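Local coordinates for imidazoleglycerol-phosphate dehydratase (Pyrococcus furiosus, PDB 5DNL) that catalyses the dehydration of D-erythro-1-(imidazol-4-yl)glycerol 3-phosphate to 3-(imidazol-4-yl)-2-oxopropyl phosphate, the sixth step of histidine biosynthesis, at the interface of chains A and B. Coordinates in Å, arbitrary orientation; residue numbers count along the deposited sequence, not the author numbering. Chains: chain A/B, Imidazoleglycerol-phosphate dehydratase.

Contact 1 and contact 2 are neighbouring patches of one interface, with the centres of their C-alpha atoms about 8 Å apart. They share A:His135 and B:Leu88, and both draw on strands 87-94 and 133-140 of chain A; contact 2 adds strand 77-84 of each chain. Contact 1 combines a lysine and two waters with leucine packing; contact 2 centres on a proline, with an asparagine bond and a water beside it. The interface between identical chains is not an exact two-fold, so these residues need not make the same contacts from the other side. The deposited assembly holds 24 copies, which such contacts probably help to join.

Contact 1: the interface of chains A and B. Residues chain A 90, 135, 137; chain B 88, 139-140.
A:Lys137 reaches from strand 133-140 of chain A to B:Leu139 and B:Ser140 at the facing strand 133-140 of chain B, and with 62 Å² hidden it buries more surface than any other residue of this patch. Its CG stands anti to the backbone N (chi1 -172°), and the chain stays extended through CB, CG and CD, which carries it across to chain B. The contacts with chain B begin at CD, 3.9 Å from B:Ser140 OG. CE then lies beside the carbonyl oxygen of B:Leu139, and a bend at the last torsion (chi4 82°) directs the amine. NZ donates to B:Leu139 O at 2.9 Å. The nitrogen lies 41° out of the carbonyl plane, thus above the group and off its lone pairs. A second hydrogen bond runs from NZ to the hydroxyl B:Ser140 OG at 3.1 Å, and water 2 lies 2.8 Å from NZ. Water 2 also meets B:Ser140 OG and water 1. Water 1 lies 2.7 Å from the imidazole nitrogen A:His135 ND1 and also meets B:Ser140 OG. The serine oxygen therefore joins the lysine directly and the histidine through water.

Beside this polar strip the packing is apolar. A:Leu90 and B:Leu88 reach tip to tip, CD2 to CD2 at 3.9 Å, while A:Leu90 CD2 also touches CD1 of B:Leu139, whose side chain crosses it at about a right angle. B:Leu88 slides past A:His135 in the opposite direction, and its CB sits 4.1 Å above one imidazole face, offset toward the rim on the CE1 and ND1 side; the face contact thus falls next to the nitrogen that meets water 1. The patch probably helps to fasten two subunits of the dehydratase assembly, pairing a leucine seam with a lysine-to-carbonyl tie.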
# COMPACT_ATOMS: atom_id res chain seq x y z
N LEU A 90 28.61 -5.99 20.82
CA LEU A 90 29.92 -6.09 20.21
C LEU A 90 30.65 -4.75 20.36
O LEU A 90 30.09 -3.68 20.06
CB LEU A 90 29.80 -6.46 18.73
CG LEU A 90 31.06 -6.31 17.86
CD1 LEU A 90 32.21 -7.21 18.29
CD2 LEU A 90 30.68 -6.57 16.41
N HIS A 135 33.80 1.09 17.66
CA HIS A 135 32.46 0.66 17.30
C HIS A 135 31.81 0.02 18.51
O HIS A 135 32.40 -0.87 19.15
CB HIS A 135 32.50 -0.37 16.19
CG HIS A 135 32.82 0.18 14.85
ND1 HIS A 135 31.85 0.46 13.93
CD2 HIS A 135 34.00 0.48 14.27
CE1 HIS A 135 32.41 0.94 12.84
NE2 HIS A 135 33.72 0.94 13.01
N LYS A 137 28.26 -1.97 18.83
CA LYS A 137 27.17 -2.49 18.00
C LYS A 137 26.35 -3.45 18.82
O LYS A 137 26.78 -4.57 19.12
CB LYS A 137 27.69 -3.16 16.73
CG LYS A 137 26.55 -3.53 15.78
CD LYS A 137 27.06 -4.08 14.46
CE LYS A 137 25.96 -4.09 13.41
NZ LYS A 137 25.83 -2.75 12.77
N LEU B 88 33.26 -2.31 9.54
CA LEU B 88 33.41 -3.32 10.57
C LEU B 88 33.08 -4.64 9.92
O LEU B 88 31.94 -4.83 9.49
CB LEU B 88 32.48 -3.06 11.74
CG LEU B 88 32.65 -3.95 12.96
CD1 LEU B 88 34.03 -3.77 13.55
CD2 LEU B 88 31.59 -3.64 14.01
N LEU B 139 29.48 -6.03 8.97
CA LEU B 139 28.59 -5.65 10.06
C LEU B 139 28.21 -4.17 10.01
O LEU B 139 27.08 -3.80 10.39
CB LEU B 139 29.26 -5.97 11.40
CG LEU B 139 29.72 -7.42 11.56
CD1 LEU B 139 30.35 -7.61 12.93
CD2 LEU B 139 28.54 -8.36 11.38
N SER B 140 29.13 -3.33 9.55
CA SER B 140 28.92 -1.88 9.40
C SER B 140 29.81 -1.37 8.30
O SER B 140 30.83 -1.98 8.01
CB SER B 140 29.29 -1.14 10.70
OG SER B 140 28.52 -1.59 11.80
O HOH W 1 29.45 -0.79 14.02
O HOH W 2 26.51 -0.10 13.39

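Contact 2: the interface of chains A and B. Residues chain A 77, 79, 92-94, 133, 135; chain B 81-83, 88.
B:Pro83 presses its ring against strand 87-94 of chain A and hides 77 Å², more than any other residue here. Its CG meets A:Ser92 and A:Asp94, lying 3.7 Å from A:Asp94 CB, while its CB turns to the imidazole carbon A:His135 CD2 at 3.9 Å. The proline carbonyl is tied back to chain A by water 3, which is 2.8 Å from both B:Pro83 O and the carboxylate oxygen A:Asp94 OD2.

A:Ser92 sends its OG anti to the backbone N (chi1 -179°), placing it beside the proline ring, while its CB packs on B:Leu88 CD1. The hydroxyl donates to A:Asn79 OD1 at 2.7 Å, nearly along the C=O axis with an angle of 163° at the oxygen. This bond helps fix the rotation of the carboxamide, whose other end, A:Asn79 ND2, donates to the backbone carbonyl B:Ile81 O at 2.9 Å. That donor lies in the carbonyl plane, on a lone pair, and the bond is fairly straight at 154° at the hydrogen. B:Ile81 buries 36 Å², with its CB alongside ND2.

Farther along, the bent B:Met82 crosses A:Phe77 obliquely: SD approaches CE1, and the methyl CE lies over one ring face, toward the rim. Together these contacts seat strand 77-84 of chain B on the chain A sheet, probably helping to hold neighbouring subunits together.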
# COMPACT_ATOMS: atom_id res chain seq x y z
N PHE A 77 44.61 -3.53 17.96
CA PHE A 77 43.27 -4.06 17.78
C PHE A 77 42.80 -4.85 18.99
O PHE A 77 43.56 -5.64 19.55
CB PHE A 77 43.24 -4.95 16.56
CG PHE A 77 43.53 -4.22 15.28
CD1 PHE A 77 42.51 -3.54 14.64
CD2 PHE A 77 44.81 -4.20 14.73
CE1 PHE A 77 42.76 -2.85 13.47
CE2 PHE A 77 45.05 -3.50 13.56
CZ PHE A 77 44.02 -2.83 12.92
N ASN A 79 38.79 -6.65 20.41
CA ASN A 79 37.34 -6.80 20.34
C ASN A 79 36.80 -7.46 21.58
O ASN A 79 37.52 -8.17 22.29
CB ASN A 79 36.92 -7.66 19.16
CG ASN A 79 37.39 -7.12 17.82
OD1 ASN A 79 37.15 -5.95 17.49
ND2 ASN A 79 38.02 -7.97 17.04
N SER A 92 34.36 -3.04 19.27
CA SER A 92 35.56 -3.23 18.44
C SER A 92 36.38 -1.97 18.45
O SER A 92 35.84 -0.87 18.17
CB SER A 92 35.15 -3.60 17.01
OG SER A 92 36.28 -3.81 16.16
N VAL A 93 37.67 -2.09 18.78
CA VAL A 93 38.57 -0.96 18.92
C VAL A 93 39.77 -1.13 18.00
O VAL A 93 40.33 -2.22 17.88
CB VAL A 93 39.05 -0.83 20.38
CG1 VAL A 93 40.15 0.24 20.52
CG2 VAL A 93 37.90 -0.52 21.31
N ASP A 94 40.16 -0.04 17.35
CA ASP A 94 41.42 0.05 16.61
C ASP A 94 42.09 1.34 17.07
O ASP A 94 41.58 2.44 16.80
CB ASP A 94 41.13 0.04 15.10
CG ASP A 94 42.31 0.41 14.26
OD1 ASP A 94 43.40 0.63 14.82
OD2 ASP A 94 42.15 0.50 13.01
N THR A 133 39.60 4.41 16.69
CA THR A 133 38.35 4.00 16.07
C THR A 133 37.61 3.11 17.06
O THR A 133 38.14 2.09 17.48
CB THR A 133 38.68 3.17 14.80
OG1 THR A 133 39.58 3.88 13.94
CG2 THR A 133 37.43 2.79 14.03
N HIS A 135 33.80 1.09 17.66
CA HIS A 135 32.46 0.66 17.30
C HIS A 135 31.81 0.02 18.51
O HIS A 135 32.40 -0.87 19.15
CB HIS A 135 32.50 -0.37 16.19
CG HIS A 135 32.82 0.18 14.85
ND1 HIS A 135 31.85 0.46 13.93
CD2 HIS A 135 34.00 0.48 14.27
CE1 HIS A 135 32.41 0.94 12.84
NE2 HIS A 135 33.72 0.94 13.01
N ILE B 81 37.32 -9.97 13.72
CA ILE B 81 36.44 -8.83 13.49
C ILE B 81 37.36 -7.63 13.34
O ILE B 81 38.09 -7.30 14.26
CB ILE B 81 35.40 -8.63 14.59
CG1 ILE B 81 34.46 -9.83 14.58
CG2 ILE B 81 34.65 -7.32 14.38
CD1 ILE B 81 33.45 -9.87 15.73
N MET B 82 37.32 -7.01 12.17
CA MET B 82 38.22 -5.95 11.83
C MET B 82 37.50 -4.64 11.52
O MET B 82 36.71 -4.60 10.57
CB MET B 82 39.03 -6.36 10.60
CG MET B 82 40.00 -5.32 10.09
SD MET B 82 41.17 -4.74 11.33
CE MET B 82 41.89 -6.26 11.80
N PRO B 83 37.77 -3.58 12.32
CA PRO B 83 37.29 -2.25 11.99
C PRO B 83 38.27 -1.55 11.06
O PRO B 83 39.48 -1.84 11.06
CB PRO B 83 37.25 -1.56 13.35
CG PRO B 83 38.36 -2.21 14.11
CD PRO B 83 38.50 -3.59 13.61
N LEU B 88 33.26 -2.31 9.54
CA LEU B 88 33.41 -3.32 10.57
C LEU B 88 33.08 -4.64 9.92
O LEU B 88 31.94 -4.83 9.49
CB LEU B 88 32.48 -3.06 11.74
CG LEU B 88 32.65 -3.95 12.96
CD1 LEU B 88 34.03 -3.77 13.55
CD2 LEU B 88 31.59 -3.64 14.01
O HOH W 3 42.03 -0.83 10.51